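Local coordinates for protein response regulator aspartate phosphatase H (Bacillus subtilis, PDB 3Q15) that dephosphorylates the sporulation response regulator Spo0F, also acts on the competence regulator ComA, and takes part in separating competence and sporulation in time, at residues E46-L51 with L104-M109; Y110-K115 with Y152-T157. All coordinates share one frame; numbering follows the deposited sequence.

Interaction 1: residues E46-L51 with L104-M109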
# COMPACT_ATOMS: atom_id res chain seq x y z
N GLU A 46 12.41 21.85 12.40
CA GLU A 46 13.17 21.47 11.22
C GLU A 46 12.59 22.19 10.01
O GLU A 46 11.41 22.55 10.00
CB GLU A 46 13.11 19.96 11.01
CG GLU A 46 11.71 19.44 10.71
CD GLU A 46 11.70 17.96 10.36
OE1 GLU A 46 10.60 17.43 10.05
OE2 GLU A 46 12.77 17.33 10.39
N GLU A 47 13.41 22.41 9.00
CA GLU A 47 12.96 23.11 7.80
C GLU A 47 11.85 22.33 7.09
O GLU A 47 11.99 21.14 6.81
CB GLU A 47 14.13 23.38 6.84
CG GLU A 47 15.09 24.46 7.34
CD GLU A 47 16.12 24.87 6.29
OE1 GLU A 47 16.16 24.25 5.20
OE2 GLU A 47 16.89 25.82 6.55
N ASP A 48 10.75 23.03 6.80
CA ASP A 48 9.63 22.46 6.06
C ASP A 48 8.73 23.58 5.56
O ASP A 48 7.80 24.00 6.25
CB ASP A 48 8.82 21.50 6.93
CG ASP A 48 7.77 20.73 6.14
OD1 ASP A 48 7.39 21.19 5.05
OD2 ASP A 48 7.34 19.65 6.61
N GLN A 49 9.01 24.07 4.36
CA GLN A 49 8.25 25.19 3.81
C GLN A 49 6.77 24.86 3.64
O GLN A 49 5.93 25.77 3.58
CB GLN A 49 8.87 25.67 2.49
CG GLN A 49 8.95 24.62 1.40
CD GLN A 49 9.61 25.15 0.14
OE1 GLN A 49 10.04 24.37 -0.72
NE2 GLN A 49 9.71 26.47 0.01
N ASP A 50 6.44 23.57 3.55
CA ASP A 50 5.04 23.16 3.42
C ASP A 50 4.29 23.42 4.72
O ASP A 50 3.12 23.81 4.71
CB ASP A 50 4.94 21.67 3.07
CG ASP A 50 5.56 21.35 1.72
OD1 ASP A 50 5.49 22.20 0.81
OD2 ASP A 50 6.10 20.23 1.58
N LEU A 51 4.97 23.19 5.84
CA LEU A 51 4.40 23.45 7.15
C LEU A 51 4.13 24.94 7.31
O LEU A 51 3.07 25.34 7.78
CB LEU A 51 5.34 22.95 8.25
CG LEU A 51 4.84 22.97 9.71
CD1 LEU A 51 4.79 24.39 10.26
CD2 LEU A 51 3.48 22.29 9.82
N LEU A 104 -4.90 16.61 7.25
CA LEU A 104 -4.85 15.17 7.03
C LEU A 104 -3.44 14.72 6.66
O LEU A 104 -2.97 13.66 7.11
CB LEU A 104 -5.82 14.77 5.93
CG LEU A 104 -7.31 14.94 6.22
CD1 LEU A 104 -8.13 14.85 4.93
CD2 LEU A 104 -7.78 13.91 7.24
N PHE A 105 -2.76 15.51 5.84
CA PHE A 105 -1.42 15.17 5.39
C PHE A 105 -0.45 15.13 6.57
O PHE A 105 0.21 14.12 6.80
CB PHE A 105 -0.92 16.16 4.34
CG PHE A 105 0.51 15.93 3.92
CD1 PHE A 105 0.81 15.02 2.91
CD2 PHE A 105 1.55 16.59 4.56
CE1 PHE A 105 2.13 14.80 2.53
CE2 PHE A 105 2.87 16.37 4.19
CZ PHE A 105 3.16 15.47 3.17
N PHE A 106 -0.37 16.23 7.30
CA PHE A 106 0.54 16.30 8.44
C PHE A 106 0.17 15.34 9.57
O PHE A 106 1.03 14.93 10.33
CB PHE A 106 0.65 17.73 8.96
CG PHE A 106 1.48 18.61 8.09
CD1 PHE A 106 2.86 18.44 8.03
CD2 PHE A 106 0.90 19.59 7.31
CE1 PHE A 106 3.64 19.24 7.22
CE2 PHE A 106 1.68 20.40 6.50
CZ PHE A 106 3.05 20.22 6.45
N ARG A 107 -1.11 15.00 9.67
CA ARG A 107 -1.54 14.02 10.65
C ARG A 107 -1.03 12.64 10.24
O ARG A 107 -0.62 11.84 11.09
CB ARG A 107 -3.06 14.01 10.79
CG ARG A 107 -3.58 12.92 11.72
CD ARG A 107 -2.97 13.03 13.11
NE ARG A 107 -3.37 11.93 13.98
CZ ARG A 107 -4.42 11.97 14.79
NH1 ARG A 107 -5.19 13.05 14.85
NH2 ARG A 107 -4.71 10.92 15.55
N GLY A 108 -1.06 12.37 8.94
CA GLY A 108 -0.52 11.13 8.41
C GLY A 108 0.97 11.02 8.64
O GLY A 108 1.48 9.97 9.03
N MET A 109 1.68 12.12 8.41
CA MET A 109 3.12 12.14 8.64
C MET A 109 3.45 12.00 10.13
O MET A 109 4.43 11.37 10.50
CB MET A 109 3.74 13.42 8.06
CG MET A 109 3.78 13.46 6.54
SD MET A 109 4.66 12.06 5.82
CE MET A 109 4.54 12.44 4.07

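Interaction 2: residues Y110-K115 with Y152-T157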
# COMPACT_ATOMS: atom_id res chain seq x y z
N TYR A 110 2.61 12.59 10.98
CA TYR A 110 2.81 12.45 12.43
C TYR A 110 2.70 10.99 12.85
O TYR A 110 3.52 10.48 13.62
CB TYR A 110 1.82 13.30 13.20
CG TYR A 110 1.92 13.16 14.71
CD1 TYR A 110 2.91 13.83 15.42
CD2 TYR A 110 1.04 12.36 15.42
CE1 TYR A 110 3.01 13.71 16.81
CE2 TYR A 110 1.13 12.23 16.80
CZ TYR A 110 2.12 12.91 17.48
OH TYR A 110 2.21 12.78 18.85
N GLU A 111 1.68 10.30 12.34
CA GLU A 111 1.50 8.89 12.62
C GLU A 111 2.68 8.10 12.07
O GLU A 111 3.20 7.20 12.73
CB GLU A 111 0.19 8.39 12.02
CG GLU A 111 -1.05 9.06 12.63
CD GLU A 111 -1.25 8.72 14.10
OE1 GLU A 111 -0.64 7.74 14.58
OE2 GLU A 111 -2.02 9.43 14.78
N PHE A 112 3.12 8.46 10.87
CA PHE A 112 4.27 7.82 10.24
C PHE A 112 5.52 7.97 11.10
O PHE A 112 6.28 7.02 11.27
CB PHE A 112 4.51 8.39 8.84
CG PHE A 112 5.79 7.94 8.20
CD1 PHE A 112 5.86 6.73 7.53
CD2 PHE A 112 6.93 8.72 8.28
CE1 PHE A 112 7.03 6.32 6.95
CE2 PHE A 112 8.11 8.31 7.70
CZ PHE A 112 8.16 7.11 7.03
N ASP A 113 5.73 9.16 11.64
CA ASP A 113 6.92 9.45 12.45
C ASP A 113 6.94 8.70 13.79
O ASP A 113 8.01 8.51 14.38
CB ASP A 113 7.07 10.95 12.68
CG ASP A 113 7.51 11.68 11.44
OD1 ASP A 113 8.10 11.03 10.55
OD2 ASP A 113 7.27 12.91 11.34
N GLN A 114 5.77 8.30 14.27
CA GLN A 114 5.71 7.50 15.49
C GLN A 114 5.48 6.04 15.15
O GLN A 114 5.11 5.24 16.01
CB GLN A 114 4.65 8.03 16.45
CG GLN A 114 3.21 7.84 16.01
CD GLN A 114 2.23 8.34 17.05
OE1 GLN A 114 2.62 8.91 18.06
NE2 GLN A 114 0.94 8.11 16.81
N LYS A 115 5.71 5.70 13.89
CA LYS A 115 5.63 4.32 13.41
C LYS A 115 4.24 3.71 13.54
O LYS A 115 4.10 2.49 13.61
CB LYS A 115 6.68 3.45 14.10
CG LYS A 115 8.11 3.98 13.98
CD LYS A 115 9.13 3.03 14.58
CE LYS A 115 9.38 1.83 13.69
NZ LYS A 115 9.92 2.23 12.36
N TYR A 152 8.16 3.64 1.12
CA TYR A 152 9.47 3.00 1.00
C TYR A 152 10.05 2.68 2.37
O TYR A 152 10.50 1.56 2.62
CB TYR A 152 10.44 3.87 0.19
CG TYR A 152 11.88 3.43 0.31
CD1 TYR A 152 12.34 2.29 -0.34
CD2 TYR A 152 12.79 4.16 1.07
CE1 TYR A 152 13.66 1.88 -0.24
CE2 TYR A 152 14.11 3.76 1.18
CZ TYR A 152 14.54 2.62 0.52
OH TYR A 152 15.85 2.22 0.63
N HIS A 153 10.05 3.67 3.27
CA HIS A 153 10.54 3.47 4.63
C HIS A 153 9.70 2.41 5.34
O HIS A 153 10.20 1.66 6.18
CB HIS A 153 10.52 4.78 5.41
CG HIS A 153 11.11 4.68 6.79
ND1 HIS A 153 12.47 4.77 7.03
CD2 HIS A 153 10.52 4.52 8.00
CE1 HIS A 153 12.69 4.65 8.33
NE2 HIS A 153 11.53 4.50 8.94
N MET A 154 8.42 2.36 4.99
CA MET A 154 7.50 1.36 5.54
C MET A 154 7.67 0.00 4.87
O MET A 154 6.95 -0.95 5.18
CB MET A 154 6.05 1.83 5.38
CG MET A 154 5.64 2.94 6.33
SD MET A 154 3.97 3.57 6.02
CE MET A 154 3.13 2.07 5.56
N LYS A 155 8.62 -0.09 3.95
CA LYS A 155 8.87 -1.33 3.23
C LYS A 155 7.63 -1.83 2.49
O LYS A 155 7.49 -3.03 2.26
CB LYS A 155 9.42 -2.42 4.16
CG LYS A 155 10.89 -2.25 4.51
CD LYS A 155 11.08 -2.07 6.01
CE LYS A 155 12.55 -2.10 6.39
NZ LYS A 155 12.75 -2.02 7.87
N GLN A 156 6.74 -0.91 2.13
CA GLN A 156 5.64 -1.23 1.24
C GLN A 156 6.09 -0.79 -0.14
O GLN A 156 5.61 0.21 -0.68
CB GLN A 156 4.36 -0.50 1.67
CG GLN A 156 4.02 -0.62 3.16
CD GLN A 156 3.79 -2.05 3.60
OE1 GLN A 156 4.72 -2.75 3.99
NE2 GLN A 156 2.53 -2.49 3.54
N THR A 157 7.03 -1.54 -0.69
CA THR A 157 7.79 -1.13 -1.86
C THR A 157 6.97 -1.08 -3.15
O THR A 157 7.23 -0.24 -4.01
CB THR A 157 9.03 -2.04 -2.05
OG1 THR A 157 9.73 -2.16 -0.80
CG2 THR A 157 9.97 -1.48 -3.12

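Interaction 1: residues E46-L51 with L104-M109
The first turn of helix 49-67 meets the middle of helix 93-113 through Leu51 and Phe106, whose CA atoms lie 8.2 Å apart and are the nearest across the contact. Phe106 does nearly all of the reaching. With CG beside its own backbone N (chi1 -76°), the ring extends until CZ lies 3.6 Å from Leu51 CA. Leu51 CD2 sits over one face, off-centre toward the rim, in a CH-pi contact 4.0 Å from the ring centroid; the opposite face carries CD2 of the adjacent Phe105, over its centre. Asp48 OD2 meets the edge in the ring plane, 3.8 Å from Phe106 CE1; the backbone carbonyl carbon of Asp50 also lies at the edge, near the plane. Asp48 is the N-cap of helix 49-67: its OD1 accepts two weak bonds, from Asp50 N and Leu51 N, while OD2 is hydrogen-bonded to Ser9 OG. Asp50 OD1 is hydrogen-bonded to a polar side chain of the chain of another protein. No hydrogen bond joins 46-51 to 104-109, in predicted TPR 1; the ring is held by apolar packing, and the Asp48 carboxylate at its C-H edge, where partial positive charge gathers, is probably mildly favourable.

Interaction 2: residues Y110-K115 with Y152-T157
Phe112, in the last turn of helix 93-113, points its ring at the end of helix 137-153, where His153 and Met154 receive it; the nearest CA atoms are those of Lys115 and Met154, 8.6 Å apart. With CG anti to the backbone N (chi1 171°), the Phe112 ring is carried outward so that its rim leads. His153 CB and Met154 CG both meet that rim in the ring plane, Met154 CG lying 3.7 Å from Phe112 CE1. The thioether follows: Met154 SD is 5.2 Å from the ring centroid, a Met-aromatic contact at the edge, and its chain bends at the last torsion (chi3 37°). The His153 imidazole comes in obliquely, its plane turned 67° from the phenyl ring, and CD2 approaches Phe112 CZ to 3.6 Å. The Lys115 chain, bent at its last two torsions, brings NZ to 4.4 Å from His153 NE2; NZ is hydrogen-bonded to Tyr117 OH. Both helices end in Schellman motifs at the contact, with Lys115 and Lys155 at positive phi. Helix 117-128 packs alongside: Tyr124 touches Phe112, Tyr117 touches His153 and Met154, and Ile121 also reaches Met154. The contact thus joins the C-terminal ends of helices 93-113 and 137-153, its two segments lying in predicted TPR 1 and TPR 2.

How the interactions relate
Helix 93-113 serves both contacts, through consecutive segments that adjoin between Met109 and Tyr110, and their centres are 14 Å apart. Interaction 1 looks back toward the N-terminal bundle, whereas interaction 2 looks forward to the next predicted TPR, so helix 93-113 touches both. Each is partly buried and centres on a phenylalanine without a hydrogen bond across it, but the surroundings differ. Phe106 is itself buried and meets the start of a helix, with a leucine on its face and aspartates at its rim; Phe112 is partly exposed and meets a helix end, where a buried methionine gives way to an exposed histidine and a lysine toward the surface.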